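Local coordinates for AAEL008620-PA odorant-binding protein (Aedes aegypti, PDB 5V13) that binds juvenile hormone specifically in mosquito hemolymph, lodging the hormone in a pocket of a helical fold of the odorant-binding protein family, at residues 167-170 and 171-174; 195-199 and 200-204; 210-213 and 214-217; 260-263 and 264-267. One frame throughout, in Å; residues are numbered along the deposited sequence.

Interaction 1. Residues 167-170 and 171-174; sequences QMFV and DFCE
Gln167 reaches along the start of helix 169-177 and gives NE2 to Asp171 OD2, a nearly straight hydrogen bond (2.9 Å, 165°). The carboxylate oxygen is met on its anti side, the two side chains crossing at about a right angle. The fully extended Gln167 chain carries the amide past Phe172 CB, and OE1, at the edge of the Phe172 ring, is taken by Gln164 N. The tight part lies around the aromatic groups. Phe169 and Phe172 run side by side in the same direction with ring planes 88° apart, and Phe169 CE1 comes within 3.9 Å of Phe172 CD2. With chi1 at -66°, Cys173 SG is swung back against the preceding turn, 3.2 Å from Phe169 O and 4.1 Å from Phe169 CD1, a sulfur-aromatic contact made obliquely to the ring. The looser side carries the partly exposed Asp171 and Glu174. Glu174 OE1 passes Val170 CG1 at 3.9 Å, while its OE2 bonds Trp181 N and forms a salt bridge with Lys180 of the second subunit. Met168 takes the N-cap position, but the amides of Phe169 and Val170 are bonded by Thr265 OG1 and Asn262 OD1 respectively. This is the first turn of a helix tied by the Cys173-Cys195 disulfide to helix 190-199, as in the helical, disulfide-bonded odorant-binding proteins.

Interaction 2. Residues 195-199 and 200-204; sequences CVFRG and FRWIT
Val196 CG1 presses into the face of the Phe200 ring, 3.9 Å from its centroid and 15° off the normal, a CH-pi contact between side chains that point the same way. Phe200 in turn is the bump for Trp202, its CD2 standing over one indole face. On the Phe197 flank the fit is by sliding: its ring and the six-membered ring of Trp202 are nearly parallel yet barely overlap, so that rim meets rim, with Phe197 CE1 3.5 Å from Trp202 CE3. Ile203 packs against another part of the Phe197 rim, CD1 lying at the ring edge near CD2 and 3.9 Å from Phe197 CB. Further out, Ile203 CG2 rests on one face of the Arg198 guanidinium, whose NE pairs with Asp194. The backbone sets these shapes. Arg201 leaves the helix with positive phi, and the weak bonds from Arg201 N to Arg198 O and from Trp202 N to Phe197 O make a Schellman motif; Ile203 N adds a straighter bond to Phe197 O (3.2 Å). A bend at chi2 (68°) curls Arg201 back to bring NH1 to Gly199 O at 2.9 Å, the oxygen lying in the guanidinium plane. A water spans Arg198 O and Ile203 O. Arg201 also pairs with Glu27 and makes a cation-pi contact with Tyr31, both on helix 26-38, while Phe197 packs on helix 239-247, Phe200 and Trp202 on helix 251-264, and Val196, Phe200 and Arg201 on helix 169-177.

Interaction 3. Residues 210-213 and 214-217; sequences NVNE and IRRD
Glu213 and Arg216 lie side by side and point the same way, but their direct salt bridge is long, 3.7 Å from Glu213 OE2 to Arg216 NE. A water makes the closer link. It sits at the edge of the Arg216 guanidinium, in its plane, accepts from Arg216 NE at 2.7 Å, and donates to Glu213 OE2 at 2.5 Å and to Asp217 OD1 at 2.8 Å. Three side chains within about one helical turn thus share one water. Glu213 reaches it by a bend at chi2 (72°) that turns its carboxylate toward Arg216 and Asp217, OE2 lying 4.4 Å from Asp217 OD2. Nearer the solvent, Asn212 and Arg215 lie side by side, OD1 toward NH2, though the separation is too short for its details to be trusted. One step outward, Asn210 occupies the N-cap of helix 211-220, its OD1 accepting weakly from Glu213 N at 3.5 Å, while Ile214 packs on Trp202. Around the acids, Arg35 pairs directly with Glu213 OE2, Arg261 NH1 with both Glu213 OE2 and Asp217 OD2, and the Trp202 indole adds an N-H to Asp217 OD2. Two buried acids this close would tend to repel. With arginines, an indole N-H and a water proton directed at them, both are probably held as carboxylates, their charge spread over an ionic network that reaches beyond this helix.

Interaction 4. Residues 260-263 and 264-267; sequences DRNQ and KTAF
Asp260 and Lys264, one helical turn apart, slant across each other, so that Asp260 OD2 lies alongside the end of the lysine chain, 3.5 Å from CE, and the salt bridge to NZ is long at 3.7 Å. A water closes it, donating to Asp260 OD2 at 2.6 Å and accepting from Lys264 NZ at 2.8 Å. Thr265 turns its hydroxyl back to the helix: OG1 stands between the backbone N and the carbonyl carbon (chi1 66°) and donates to Asn262 O at 2.6 Å. The same oxygen accepts from Thr265 N at 3.0 Å, that donor standing well above the carbonyl plane, so one acceptor is gripped twice. The methyl CG2 of Thr265 faces Arg261 NE at 4.0 Å, the two side chains crossing at about a right angle; Arg261 continues to Asp217 and Phe200 O. Another water joins Gln263 O to Phe267 N. This last part of helix 251-264 and the loop after it pack on the start of helix 169-177, where Asn262 OD1 accepts from Val170 N and Thr265 OG1 from Phe169 N; Asn262 ND2 and Gln263 NE2 (also bonded to Arg259 O) reach Asp178 of the second subunit.

Interactions 1 and 2 are the buried, largely aromatic and sulfur-containing contacts, on helices that follow each other in the chain; interactions 3 and 4 are partly buried and rely on carboxylates, basic groups and bridging waters. All four touch in a chain of contacts, except that 1 and 3 stay about 10 Å apart at their nearest atoms. Interactions 1 and 3 each lie at a helix start, whereas 2 and 4 describe how a helix gives way to a loop. Arg261 of 260-267 connects three of them, reaching both 195-204 and 210-217. Only interactions 1 and 4 touch the second subunit; interaction 2 sits closest to the chain's centre.

Interaction 1. Residues 167-170 and 171-174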
loop_
_atom_site.group_PDB
_atom_site.type_symbol
_atom_site.label_atom_id
_atom_site.label_comp_id
_atom_site.label_asym_id
_atom_site.label_seq_id
_atom_site.Cartn_x
_atom_site.Cartn_y
_atom_site.Cartn_z
ATOM N N GLN B 167 -3.832 -6.993 6.250
ATOM C CA GLN B 167 -5.226 -6.634 5.989
ATOM C C GLN B 167 -6.130 -7.850 6.156
ATOM O O GLN B 167 -5.785 -8.953 5.719
ATOM C CB GLN B 167 -5.389 -6.083 4.568
ATOM C CG GLN B 167 -6.816 -5.574 4.263
ATOM C CD GLN B 167 -6.946 -5.025 2.845
ATOM O OE1 GLN B 167 -6.133 -5.340 1.984
ATOM N NE2 GLN B 167 -7.976 -4.214 2.600
ATOM N N MET B 168 -7.287 -7.650 6.787
ATOM C CA MET B 168 -8.231 -8.752 6.945
ATOM C C MET B 168 -9.109 -8.865 5.707
ATOM O O MET B 168 -9.346 -7.884 5.004
ATOM C CB MET B 168 -9.115 -8.561 8.178
ATOM C CG MET B 168 -8.338 -8.520 9.479
ATOM S SD MET B 168 -9.398 -8.294 10.934
ATOM C CE MET B 168 -8.256 -7.559 12.093
ATOM N N PHE B 169 -9.625 -10.075 5.471
ATOM C CA PHE B 169 -10.367 -10.317 4.243
ATOM C C PHE B 169 -11.708 -9.594 4.221
ATOM O O PHE B 169 -12.144 -9.146 3.154
ATOM C CB PHE B 169 -10.557 -11.819 4.003
ATOM C CG PHE B 169 -9.821 -12.302 2.780
ATOM C CD1 PHE B 169 -10.063 -11.717 1.544
ATOM C CD2 PHE B 169 -8.853 -13.287 2.869
ATOM C CE1 PHE B 169 -9.364 -12.115 0.413
ATOM C CE2 PHE B 169 -8.152 -13.687 1.745
ATOM C CZ PHE B 169 -8.406 -13.097 0.517
ATOM N N VAL B 170 -12.393 -9.474 5.358
ATOM C CA VAL B 170 -13.683 -8.784 5.302
ATOM C C VAL B 170 -13.490 -7.334 4.862
ATOM O O VAL B 170 -14.209 -6.840 3.983
ATOM C CB VAL B 170 -14.428 -8.880 6.644
ATOM C CG1 VAL B 170 -15.660 -7.947 6.623
ATOM C CG2 VAL B 170 -14.865 -10.300 6.878
ATOM N N ASP B 171 -12.491 -6.652 5.433
ATOM C CA ASP B 171 -12.176 -5.277 5.039
ATOM C C ASP B 171 -11.868 -5.182 3.551
ATOM O O ASP B 171 -12.329 -4.258 2.865
ATOM C CB ASP B 171 -10.983 -4.755 5.847
ATOM C CG ASP B 171 -10.583 -3.326 5.452
ATOM O OD1 ASP B 171 -11.328 -2.387 5.797
ATOM O OD2 ASP B 171 -9.536 -3.137 4.798
ATOM N N PHE B 172 -11.036 -6.100 3.050
ATOM C CA PHE B 172 -10.723 -6.133 1.624
ATOM C C PHE B 172 -11.990 -6.279 0.790
ATOM O O PHE B 172 -12.176 -5.583 -0.218
ATOM C CB PHE B 172 -9.748 -7.284 1.353
ATOM C CG PHE B 172 -9.516 -7.552 -0.093
ATOM C CD1 PHE B 172 -8.549 -6.839 -0.797
ATOM C CD2 PHE B 172 -10.252 -8.520 -0.761
ATOM C CE1 PHE B 172 -8.345 -7.080 -2.146
ATOM C CE2 PHE B 172 -10.044 -8.765 -2.104
ATOM C CZ PHE B 172 -9.086 -8.036 -2.796
ATOM N N CYS B 173 -12.880 -7.185 1.197
ATOM C CA CYS B 173 -14.079 -7.445 0.407
ATOM C C CYS B 173 -15.076 -6.297 0.501
ATOM O O CYS B 173 -15.756 -5.988 -0.485
ATOM C CB CYS B 173 -14.713 -8.754 0.848
ATOM S SG CYS B 173 -13.632 -10.136 0.464
ATOM N N GLU B 174 -15.179 -5.662 1.678
ATOM C CA GLU B 174 -16.034 -4.483 1.831
ATOM C C GLU B 174 -15.638 -3.375 0.857
ATOM O O GLU B 174 -16.495 -2.758 0.213
ATOM C CB GLU B 174 -15.957 -3.958 3.264
ATOM C CG GLU B 174 -16.703 -4.775 4.296
ATOM C CD GLU B 174 -16.614 -4.154 5.687
ATOM O OE1 GLU B 174 -15.491 -4.060 6.224
ATOM O OE2 GLU B 174 -17.659 -3.742 6.232
#

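Interaction 2. Residues 195-199 and 200-204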
loop_
_atom_site.group_PDB
_atom_site.type_symbol
_atom_site.label_atom_id
_atom_site.label_comp_id
_atom_site.label_asym_id
_atom_site.label_seq_id
_atom_site.Cartn_x
_atom_site.Cartn_y
_atom_site.Cartn_z
ATOM N N CYS B 195 -16.797 -12.833 -2.352
ATOM C CA CYS B 195 -15.428 -12.413 -2.056
ATOM C C CYS B 195 -14.953 -12.980 -0.722
ATOM O O CYS B 195 -13.837 -13.505 -0.621
ATOM C CB CYS B 195 -15.337 -10.883 -2.052
ATOM S SG CYS B 195 -13.689 -10.192 -1.605
ATOM N N VAL B 196 -15.790 -12.881 0.317
ATOM C CA VAL B 196 -15.379 -13.323 1.648
ATOM C C VAL B 196 -15.194 -14.835 1.671
ATOM O O VAL B 196 -14.175 -15.346 2.148
ATOM C CB VAL B 196 -16.398 -12.880 2.712
ATOM C CG1 VAL B 196 -16.048 -13.514 4.067
ATOM C CG2 VAL B 196 -16.421 -11.367 2.845
ATOM N N PHE B 197 -16.182 -15.570 1.159
ATOM C CA PHE B 197 -16.133 -17.029 1.217
ATOM C C PHE B 197 -14.972 -17.583 0.401
ATOM O O PHE B 197 -14.349 -18.574 0.795
ATOM C CB PHE B 197 -17.454 -17.612 0.730
ATOM C CG PHE B 197 -18.604 -17.425 1.699
ATOM C CD1 PHE B 197 -18.376 -17.022 3.011
ATOM C CD2 PHE B 197 -19.903 -17.643 1.292
ATOM C CE1 PHE B 197 -19.430 -16.864 3.903
ATOM C CE2 PHE B 197 -20.969 -17.479 2.180
ATOM C CZ PHE B 197 -20.726 -17.084 3.482
ATOM N N ARG B 198 -14.660 -16.961 -0.739
ATOM C CA ARG B 198 -13.500 -17.406 -1.508
ATOM C C ARG B 198 -12.192 -17.049 -0.817
ATOM O O ARG B 198 -11.218 -17.802 -0.925
ATOM C CB ARG B 198 -13.525 -16.819 -2.923
ATOM C CG ARG B 198 -14.600 -17.435 -3.793
ATOM C CD ARG B 198 -14.622 -16.867 -5.203
ATOM N NE ARG B 198 -15.688 -17.493 -5.991
ATOM C CZ ARG B 198 -15.487 -18.475 -6.866
ATOM N NH1 ARG B 198 -14.255 -18.929 -7.099
ATOM N NH2 ARG B 198 -16.512 -18.985 -7.533
ATOM N N GLY B 199 -12.140 -15.910 -0.118
ATOM C CA GLY B 199 -10.961 -15.594 0.674
ATOM C C GLY B 199 -10.757 -16.564 1.826
ATOM O O GLY B 199 -9.622 -16.938 2.140
ATOM N N PHE B 200 -11.851 -16.973 2.481
ATOM C CA PHE B 200 -11.806 -17.983 3.535
ATOM C C PHE B 200 -11.579 -19.392 2.984
ATOM O O PHE B 200 -11.358 -20.320 3.774
ATOM C CB PHE B 200 -13.121 -17.977 4.346
ATOM C CG PHE B 200 -13.313 -16.759 5.251
ATOM C CD1 PHE B 200 -12.385 -15.724 5.278
ATOM C CD2 PHE B 200 -14.435 -16.673 6.087
ATOM C CE1 PHE B 200 -12.565 -14.608 6.118
ATOM C CE2 PHE B 200 -14.633 -15.562 6.931
ATOM C CZ PHE B 200 -13.697 -14.528 6.946
ATOM N N ARG B 201 -11.661 -19.572 1.661
ATOM C CA ARG B 201 -11.692 -20.894 1.017
ATOM C C ARG B 201 -12.871 -21.746 1.492
ATOM O O ARG B 201 -12.818 -22.983 1.440
ATOM C CB ARG B 201 -10.368 -21.649 1.200
ATOM C CG ARG B 201 -9.255 -21.246 0.204
ATOM C CD ARG B 201 -8.742 -19.802 0.437
ATOM N NE ARG B 201 -7.566 -19.474 -0.386
ATOM C CZ ARG B 201 -6.946 -18.290 -0.387
ATOM N NH1 ARG B 201 -7.376 -17.294 0.399
ATOM N NH2 ARG B 201 -5.885 -18.100 -1.169
ATOM N N TRP B 202 -13.954 -21.097 1.942
ATOM C CA TRP B 202 -15.223 -21.805 2.120
ATOM C C TRP B 202 -15.848 -22.155 0.773
ATOM O O TRP B 202 -16.549 -23.165 0.652
ATOM C CB TRP B 202 -16.212 -20.966 2.935
ATOM C CG TRP B 202 -15.874 -20.785 4.372
ATOM C CD1 TRP B 202 -14.726 -21.155 4.997
ATOM C CD2 TRP B 202 -16.714 -20.207 5.382
ATOM N NE1 TRP B 202 -14.783 -20.823 6.326
ATOM C CE2 TRP B 202 -15.998 -20.250 6.593
ATOM C CE3 TRP B 202 -17.998 -19.651 5.376
ATOM C CZ2 TRP B 202 -16.517 -19.762 7.790
ATOM C CZ3 TRP B 202 -18.520 -19.162 6.576
ATOM C CH2 TRP B 202 -17.783 -19.229 7.763
ATOM N N ILE B 203 -15.616 -21.322 -0.236
ATOM C CA ILE B 203 -15.945 -21.620 -1.627
ATOM C C ILE B 203 -14.631 -21.712 -2.388
ATOM O O ILE B 203 -13.797 -20.803 -2.298
ATOM C CB ILE B 203 -16.867 -20.553 -2.239
ATOM C CG1 ILE B 203 -18.252 -20.630 -1.592
ATOM C CG2 ILE B 203 -16.964 -20.730 -3.774
ATOM C CD1 ILE B 203 -19.236 -19.587 -2.105
ATOM N N THR B 204 -14.437 -22.816 -3.109
ATOM C CA THR B 204 -13.157 -23.053 -3.749
ATOM C C THR B 204 -13.036 -22.214 -5.009
ATOM O O THR B 204 -14.002 -21.601 -5.484
ATOM C CB THR B 204 -12.990 -24.532 -4.098
ATOM O OG1 THR B 204 -13.860 -24.853 -5.188
ATOM C CG2 THR B 204 -13.348 -25.410 -2.904
HETATM O O HOH W 1 -11.373 -19.822 -2.837
#

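Interaction 3. Residues 210-213 and 214-217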
loop_
_atom_site.group_PDB
_atom_site.type_symbol
_atom_site.label_atom_id
_atom_site.label_comp_id
_atom_site.label_asym_id
_atom_site.label_seq_id
_atom_site.Cartn_x
_atom_site.Cartn_y
_atom_site.Cartn_z
ATOM N N ASN B 210 -16.641 -25.992 0.331
ATOM C CA ASN B 210 -15.532 -26.698 0.975
ATOM C C ASN B 210 -15.917 -26.923 2.440
ATOM O O ASN B 210 -15.556 -26.139 3.318
ATOM C CB ASN B 210 -14.241 -25.880 0.836
ATOM C CG ASN B 210 -13.021 -26.561 1.442
ATOM O OD1 ASN B 210 -13.107 -27.647 2.024
ATOM N ND2 ASN B 210 -11.865 -25.919 1.290
ATOM N N VAL B 211 -16.633 -28.021 2.702
ATOM C CA VAL B 211 -17.264 -28.175 4.008
ATOM C C VAL B 211 -16.235 -28.416 5.103
ATOM O O VAL B 211 -16.471 -28.051 6.259
ATOM C CB VAL B 211 -18.310 -29.302 3.978
ATOM C CG1 VAL B 211 -19.219 -29.103 2.813
ATOM C CG2 VAL B 211 -17.624 -30.663 3.896
ATOM N N ASN B 212 -15.099 -29.052 4.776
ATOM C CA ASN B 212 -14.064 -29.278 5.784
ATOM C C ASN B 212 -13.512 -27.959 6.309
ATOM O O ASN B 212 -13.211 -27.836 7.502
ATOM C CB ASN B 212 -12.925 -30.124 5.215
ATOM C CG ASN B 212 -13.296 -31.585 5.037
ATOM O OD1 ASN B 212 -14.281 -32.069 5.596
ATOM N ND2 ASN B 212 -12.489 -32.300 4.262
ATOM N N GLU B 213 -13.361 -26.963 5.431
ATOM C CA GLU B 213 -12.891 -25.644 5.868
ATOM C C GLU B 213 -13.927 -24.949 6.745
ATOM O O GLU B 213 -13.580 -24.352 7.775
ATOM C CB GLU B 213 -12.552 -24.776 4.654
ATOM C CG GLU B 213 -11.745 -23.510 4.972
ATOM C CD GLU B 213 -10.290 -23.810 5.360
ATOM O OE1 GLU B 213 -9.795 -24.918 5.057
ATOM O OE2 GLU B 213 -9.641 -22.933 5.968
ATOM N N ILE B 214 -15.203 -25.002 6.344
ATOM C CA ILE B 214 -16.271 -24.415 7.154
ATOM C C ILE B 214 -16.316 -25.070 8.529
ATOM O O ILE B 214 -16.360 -24.385 9.559
ATOM C CB ILE B 214 -17.629 -24.535 6.435
ATOM C CG1 ILE B 214 -17.596 -23.796 5.093
ATOM C CG2 ILE B 214 -18.747 -23.988 7.334
ATOM C CD1 ILE B 214 -18.727 -24.185 4.119
ATOM N N ARG B 215 -16.335 -26.410 8.569
ATOM C CA ARG B 215 -16.370 -27.096 9.859
ATOM C C ARG B 215 -15.164 -26.715 10.721
ATOM O O ARG B 215 -15.310 -26.434 11.914
ATOM C CB ARG B 215 -16.437 -28.613 9.653
ATOM C CG ARG B 215 -16.482 -29.405 10.959
ATOM C CD ARG B 215 -16.690 -30.892 10.699
ATOM N NE ARG B 215 -15.613 -31.449 9.887
ATOM C CZ ARG B 215 -15.748 -31.842 8.621
ATOM N NH1 ARG B 215 -16.926 -31.756 8.013
ATOM N NH2 ARG B 215 -14.702 -32.330 7.966
ATOM N N ARG B 216 -13.973 -26.683 10.124
ATOM C CA ARG B 216 -12.764 -26.289 10.844
ATOM C C ARG B 216 -12.918 -24.912 11.493
ATOM O O ARG B 216 -12.590 -24.726 12.670
ATOM C CB ARG B 216 -11.589 -26.327 9.864
ATOM C CG ARG B 216 -10.270 -25.749 10.322
ATOM C CD ARG B 216 -9.265 -25.848 9.163
ATOM N NE ARG B 216 -8.430 -24.657 9.019
ATOM C CZ ARG B 216 -7.118 -24.628 9.235
ATOM N NH1 ARG B 216 -6.476 -25.733 9.597
ATOM N NH2 ARG B 216 -6.441 -23.497 9.081
ATOM N N ASP B 217 -13.442 -23.938 10.745
ATOM C CA ASP B 217 -13.594 -22.592 11.297
ATOM C C ASP B 217 -14.699 -22.536 12.342
ATOM O O ASP B 217 -14.578 -21.807 13.335
ATOM C CB ASP B 217 -13.852 -21.592 10.172
ATOM C CG ASP B 217 -12.602 -21.311 9.364
ATOM O OD1 ASP B 217 -11.504 -21.655 9.861
ATOM O OD2 ASP B 217 -12.708 -20.733 8.262
HETATM O O HOH W 2 -9.218 -22.184 8.293
#

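Interaction 4. Residues 260-263 and 264-267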
loop_
_atom_site.group_PDB
_atom_site.type_symbol
_atom_site.label_atom_id
_atom_site.label_comp_id
_atom_site.label_asym_id
_atom_site.label_seq_id
_atom_site.Cartn_x
_atom_site.Cartn_y
_atom_site.Cartn_z
ATOM N N ASP B 260 -14.178 -14.544 13.850
ATOM C CA ASP B 260 -13.029 -15.295 14.347
ATOM C C ASP B 260 -12.053 -15.631 13.226
ATOM O O ASP B 260 -10.842 -15.417 13.364
ATOM C CB ASP B 260 -13.514 -16.569 15.039
ATOM C CG ASP B 260 -12.402 -17.285 15.772
ATOM O OD1 ASP B 260 -11.957 -16.754 16.801
ATOM O OD2 ASP B 260 -11.974 -18.365 15.319
ATOM N N ARG B 261 -12.563 -16.167 12.104
ATOM C CA ARG B 261 -11.689 -16.466 10.969
ATOM C C ARG B 261 -11.077 -15.192 10.411
ATOM O O ARG B 261 -9.888 -15.164 10.068
ATOM C CB ARG B 261 -12.469 -17.211 9.867
ATOM C CG ARG B 261 -11.673 -17.512 8.581
ATOM C CD ARG B 261 -10.390 -18.332 8.854
ATOM N NE ARG B 261 -9.513 -18.423 7.687
ATOM C CZ ARG B 261 -9.704 -19.254 6.665
ATOM N NH1 ARG B 261 -10.759 -20.055 6.660
ATOM N NH2 ARG B 261 -8.857 -19.264 5.635
ATOM N N ASN B 262 -11.883 -14.127 10.313
ATOM C CA ASN B 262 -11.423 -12.873 9.727
ATOM C C ASN B 262 -10.141 -12.392 10.385
ATOM O O ASN B 262 -9.218 -11.944 9.695
ATOM C CB ASN B 262 -12.501 -11.799 9.858
ATOM C CG ASN B 262 -12.189 -10.566 9.038
ATOM O OD1 ASN B 262 -11.740 -10.660 7.897
ATOM N ND2 ASN B 262 -12.427 -9.400 9.616
ATOM N N GLN B 263 -10.072 -12.470 11.717
ATOM C CA GLN B 263 -8.886 -11.995 12.432
ATOM C C GLN B 263 -7.651 -12.768 12.005
ATOM O O GLN B 263 -6.550 -12.205 11.924
ATOM C CB GLN B 263 -9.066 -12.128 13.947
ATOM C CG GLN B 263 -10.432 -11.749 14.475
ATOM C CD GLN B 263 -10.787 -10.303 14.198
ATOM O OE1 GLN B 263 -10.010 -9.397 14.504
ATOM N NE2 GLN B 263 -11.970 -10.078 13.615
ATOM N N LYS B 264 -7.814 -14.066 11.738
ATOM C CA LYS B 264 -6.709 -14.915 11.309
ATOM C C LYS B 264 -6.294 -14.689 9.859
ATOM O O LYS B 264 -5.285 -15.266 9.429
ATOM C CB LYS B 264 -7.067 -16.395 11.495
ATOM C CG LYS B 264 -7.436 -16.798 12.925
ATOM C CD LYS B 264 -7.778 -18.294 12.950
ATOM C CE LYS B 264 -8.748 -18.633 14.068
ATOM N NZ LYS B 264 -8.251 -18.172 15.385
ATOM N N THR B 265 -7.031 -13.893 9.084
ATOM C CA THR B 265 -6.636 -13.675 7.699
ATOM C C THR B 265 -5.674 -12.507 7.533
ATOM O O THR B 265 -5.206 -12.276 6.415
ATOM C CB THR B 265 -7.862 -13.425 6.801
ATOM O OG1 THR B 265 -8.493 -12.187 7.169
ATOM C CG2 THR B 265 -8.860 -14.581 6.910
ATOM N N ALA B 266 -5.383 -11.761 8.605
ATOM C CA ALA B 266 -4.484 -10.611 8.490
ATOM C C ALA B 266 -3.052 -11.053 8.212
ATOM O O ALA B 266 -2.415 -10.562 7.270
ATOM C CB ALA B 266 -4.544 -9.759 9.764
ATOM N N PHE B 267 -2.529 -11.986 9.015
ATOM C CA PHE B 267 -1.129 -12.404 8.948
ATOM C C PHE B 267 -1.064 -13.919 8.802
ATOM O O PHE B 267 -1.278 -14.647 9.776
ATOM C CB PHE B 267 -0.361 -11.965 10.197
ATOM C CG PHE B 267 -0.337 -10.479 10.414
ATOM C CD1 PHE B 267 0.511 -9.672 9.673
ATOM C CD2 PHE B 267 -1.148 -9.890 11.375
ATOM C CE1 PHE B 267 0.549 -8.295 9.885
ATOM C CE2 PHE B 267 -1.126 -8.511 11.584
ATOM C CZ PHE B 267 -0.272 -7.716 10.836
HETATM O O HOH W 3 -9.557 -14.968 15.658
HETATM O O HOH W 4 -10.170 -19.381 16.957
HETATM O O HOH W 5 -3.790 -12.768 11.581
#